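Local coordinates for phenazine biosynthesis protein PhzF family (Enterococcus faecalis, PDB 1S7J) that probably acts as an isomerase of the PhzF family, related to diaminopimelate epimerases, at residues A[113-118]-A[244-249]. Numbering follows the deposited sequence.
Sequences LDFPYI and VIIGGT
Phe115 faces Val244 and Leu113 faces Ile246 in an antiparallel beta ladder, where strands 110-116 and 243-259 join between the two halves of a PhzF-family fold. Each of these pairs is hydrogen-bonded, with Asp114 and Ile245 as the non-hydrogen-bonded pair between them. Four backbone hydrogen bonds fix the register, the Val244 N to Phe115 O bond measuring 2.7 Å. Two CA-H...O contacts supplement them, one from Ile245 CA to Leu113 O at 3.4 Å.

The ladder illustrates how one strand pair can present two unlike surfaces. On the buried face, Ile246 sends CG1 between its backbone N and carbonyl carbon (chi1 59°), and CD1, extended beyond it, reaches the edge of the Phe115 ring near its plane, 3.3 Å from CE2. On the same face, Leu113 CB lies 3.9 Å from Ile246 CG1, while Val244 CG2 tucks against Phe115 O. Helix 207-218 lies against this face, with Ile211 touching both Val244 and Ile246.

The other face is looser and partly open to solvent. The carboxylate of Asp114 leads away from residues 244-248, and its OD1 forms a salt bridge with Arg243, one residue before them on the same strand. Its methylene stays behind as an apolar surface. Ile245 bends toward it through CD1 (chi2 -60°), which rests 3.5 Å from Asp114 CB.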
ATOM      1  N   LEU A 113       8.582   0.907  -5.693  1.00 29.12           N
ATOM      2  CA  LEU A 113       8.856   1.054  -4.279  1.00 28.77           C
ATOM      3  C   LEU A 113       9.595  -0.187  -3.837  1.00 28.72           C
ATOM      4  O   LEU A 113       9.425  -1.265  -4.428  1.00 31.29           O
ATOM      5  CB  LEU A 113       7.556   1.187  -3.490  1.00 27.53           C
ATOM      6  CG  LEU A 113       6.775   2.502  -3.533  1.00 28.85           C
ATOM      7  CD1 LEU A 113       6.455   2.919  -4.946  1.00 22.06           C
ATOM      8  CD2 LEU A 113       5.493   2.306  -2.751  1.00 23.13           C
ATOM      9  N   ASP A 114      10.401  -0.061  -2.809  1.00 30.61           N
ATOM     10  CA  ASP A 114      11.179  -1.181  -2.285  1.00 30.74           C
ATOM     11  C   ASP A 114      10.792  -1.486  -0.850  1.00 30.05           C
ATOM     12  O   ASP A 114      10.617  -0.578  -0.032  1.00 27.91           O
ATOM     13  CB  ASP A 114      12.679  -0.857  -2.352  1.00 34.09           C
ATOM     14  CG  ASP A 114      13.024   0.435  -1.629  1.00 45.04           C
ATOM     15  OD1 ASP A 114      13.322   0.381  -0.416  1.00 45.30           O
ATOM     16  OD2 ASP A 114      12.970   1.510  -2.267  1.00 43.60           O
ATOM     17  N   PHE A 115      10.671  -2.766  -0.537  1.00 26.86           N
ATOM     18  CA  PHE A 115      10.314  -3.185   0.817  1.00 31.60           C
ATOM     19  C   PHE A 115      11.207  -4.323   1.286  1.00 33.68           C
ATOM     20  O   PHE A 115      11.748  -5.075   0.474  1.00 34.56           O
ATOM     21  CB  PHE A 115       8.845  -3.629   0.877  1.00 25.80           C
ATOM     22  CG  PHE A 115       7.870  -2.507   0.752  1.00 25.34           C
ATOM     23  CD1 PHE A 115       7.515  -1.745   1.867  1.00 22.30           C
ATOM     24  CD2 PHE A 115       7.289  -2.205  -0.483  1.00 17.25           C
ATOM     25  CE1 PHE A 115       6.603  -0.702   1.756  1.00 26.45           C
ATOM     26  CE2 PHE A 115       6.382  -1.171  -0.604  1.00 21.09           C
ATOM     27  CZ  PHE A 115       6.031  -0.413   0.519  1.00 25.64           C
ATOM     28  N   PRO A 116      11.400  -4.452   2.618  1.00 35.42           N
ATOM     29  CA  PRO A 116      12.243  -5.520   3.176  1.00 39.40           C
ATOM     30  C   PRO A 116      11.762  -6.923   2.797  1.00 42.56           C
ATOM     31  O   PRO A 116      10.570  -7.165   2.699  1.00 42.02           O
ATOM     32  CB  PRO A 116      12.144  -5.277   4.689  1.00 38.05           C
ATOM     33  CG  PRO A 116      10.853  -4.465   4.847  1.00 37.36           C
ATOM     34  CD  PRO A 116      10.927  -3.547   3.678  1.00 33.54           C
ATOM     35  N   TYR A 117      12.718  -7.826   2.545  1.00 46.56           N
ATOM     36  CA  TYR A 117      12.394  -9.220   2.191  1.00 50.72           C
ATOM     37  C   TYR A 117      12.131  -9.967   3.490  1.00 53.32           C
ATOM     38  O   TYR A 117      13.069 -10.358   4.194  1.00 53.62           O
ATOM     39  CB  TYR A 117      13.578  -9.871   1.444  1.00 51.75           C
ATOM     40  CG  TYR A 117      13.308 -11.270   0.885  1.00 55.44           C
ATOM     41  CD1 TYR A 117      13.171 -12.380   1.737  1.00 56.90           C
ATOM     42  CD2 TYR A 117      13.205 -11.479  -0.491  1.00 55.98           C
ATOM     43  CE1 TYR A 117      12.935 -13.660   1.220  1.00 54.19           C
ATOM     44  CE2 TYR A 117      12.970 -12.754  -1.013  1.00 55.72           C
ATOM     45  CZ  TYR A 117      12.832 -13.836  -0.155  1.00 56.64           C
ATOM     46  OH  TYR A 117      12.563 -15.077  -0.675  1.00 57.89           O
ATOM     47  N   ILE A 118      10.862 -10.157   3.810  1.00 55.08           N
ATOM     48  CA  ILE A 118      10.485 -10.849   5.026  1.00 56.99           C
ATOM     49  C   ILE A 118       9.581 -12.043   4.742  1.00 58.09           C
ATOM     50  O   ILE A 118       8.385 -11.891   4.513  1.00 61.23           O
ATOM     51  CB  ILE A 118       9.757  -9.897   6.023  1.00 57.78           C
ATOM     52  CG1 ILE A 118      10.570  -8.615   6.224  1.00 58.58           C
ATOM     53  CG2 ILE A 118       9.545 -10.604   7.366  1.00 60.42           C
ATOM     54  CD1 ILE A 118       9.925  -7.619   7.164  1.00 55.92           C
ATOM     55  N   VAL A 244      12.485  -6.594  -1.655  1.00 40.85           N
ATOM     56  CA  VAL A 244      11.486  -6.855  -2.710  1.00 37.70           C
ATOM     57  C   VAL A 244      11.031  -5.537  -3.325  1.00 35.09           C
ATOM     58  O   VAL A 244      10.971  -4.500  -2.640  1.00 33.54           O
ATOM     59  CB  VAL A 244      10.260  -7.655  -2.200  1.00 39.06           C
ATOM     60  CG1 VAL A 244      10.678  -9.049  -1.798  1.00 41.71           C
ATOM     61  CG2 VAL A 244       9.594  -6.942  -1.053  1.00 35.38           C
ATOM     62  N   ILE A 245      10.740  -5.575  -4.623  1.00 32.20           N
ATOM     63  CA  ILE A 245      10.319  -4.388  -5.369  1.00 28.89           C
ATOM     64  C   ILE A 245       8.918  -4.511  -5.964  1.00 28.22           C
ATOM     65  O   ILE A 245       8.591  -5.515  -6.602  1.00 26.39           O
ATOM     66  CB  ILE A 245      11.274  -4.121  -6.550  1.00 28.50           C
ATOM     67  CG1 ILE A 245      12.727  -4.120  -6.077  1.00 29.51           C
ATOM     68  CG2 ILE A 245      10.917  -2.801  -7.234  1.00 31.65           C
ATOM     69  CD1 ILE A 245      13.044  -3.070  -5.039  1.00 31.88           C
ATOM     70  N   ILE A 246       8.089  -3.492  -5.733  1.00 26.96           N
ATOM     71  CA  ILE A 246       6.739  -3.470  -6.304  1.00 27.75           C
ATOM     72  C   ILE A 246       6.586  -2.247  -7.195  1.00 27.14           C
ATOM     73  O   ILE A 246       6.976  -1.130  -6.812  1.00 26.89           O
ATOM     74  CB  ILE A 246       5.616  -3.446  -5.218  1.00 30.31           C
ATOM     75  CG1 ILE A 246       5.757  -2.224  -4.318  1.00 28.97           C
ATOM     76  CG2 ILE A 246       5.633  -4.716  -4.421  1.00 27.86           C
ATOM     77  CD1 ILE A 246       4.700  -2.131  -3.264  1.00 27.52           C
ATOM     78  N   GLY A 247       6.059  -2.451  -8.387  1.00 27.67           N
ATOM     79  CA  GLY A 247       5.858  -1.347  -9.302  1.00 27.93           C
ATOM     80  C   GLY A 247       4.406  -1.219  -9.681  1.00 28.61           C
ATOM     81  O   GLY A 247       3.760  -2.222  -9.989  1.00 26.82           O
ATOM     82  N   GLY A 248       3.879  -0.006  -9.670  1.00 29.52           N
ATOM     83  CA  GLY A 248       2.482   0.173 -10.037  1.00 26.31           C
ATOM     84  C   GLY A 248       2.177   1.464 -10.756  1.00 24.65           C
ATOM     85  O   GLY A 248       2.932   2.434 -10.644  1.00 20.96           O
ATOM     86  N   THR A 249       1.103   1.460 -11.546  1.00 21.62           N
ATOM     87  CA  THR A 249       0.672   2.651 -12.272  1.00 21.74           C
ATOM     88  C   THR A 249      -0.111   3.576 -11.324  1.00 19.64           C
ATOM     89  O   THR A 249      -0.203   3.305 -10.131  1.00 15.89           O
ATOM     90  CB  THR A 249      -0.210   2.292 -13.516  1.00 24.99           C
ATOM     91  OG1 THR A 249      -1.289   1.424 -13.129  1.00 31.41           O
ATOM     92  CG2 THR A 249       0.634   1.596 -14.572  1.00 34.86           C
TER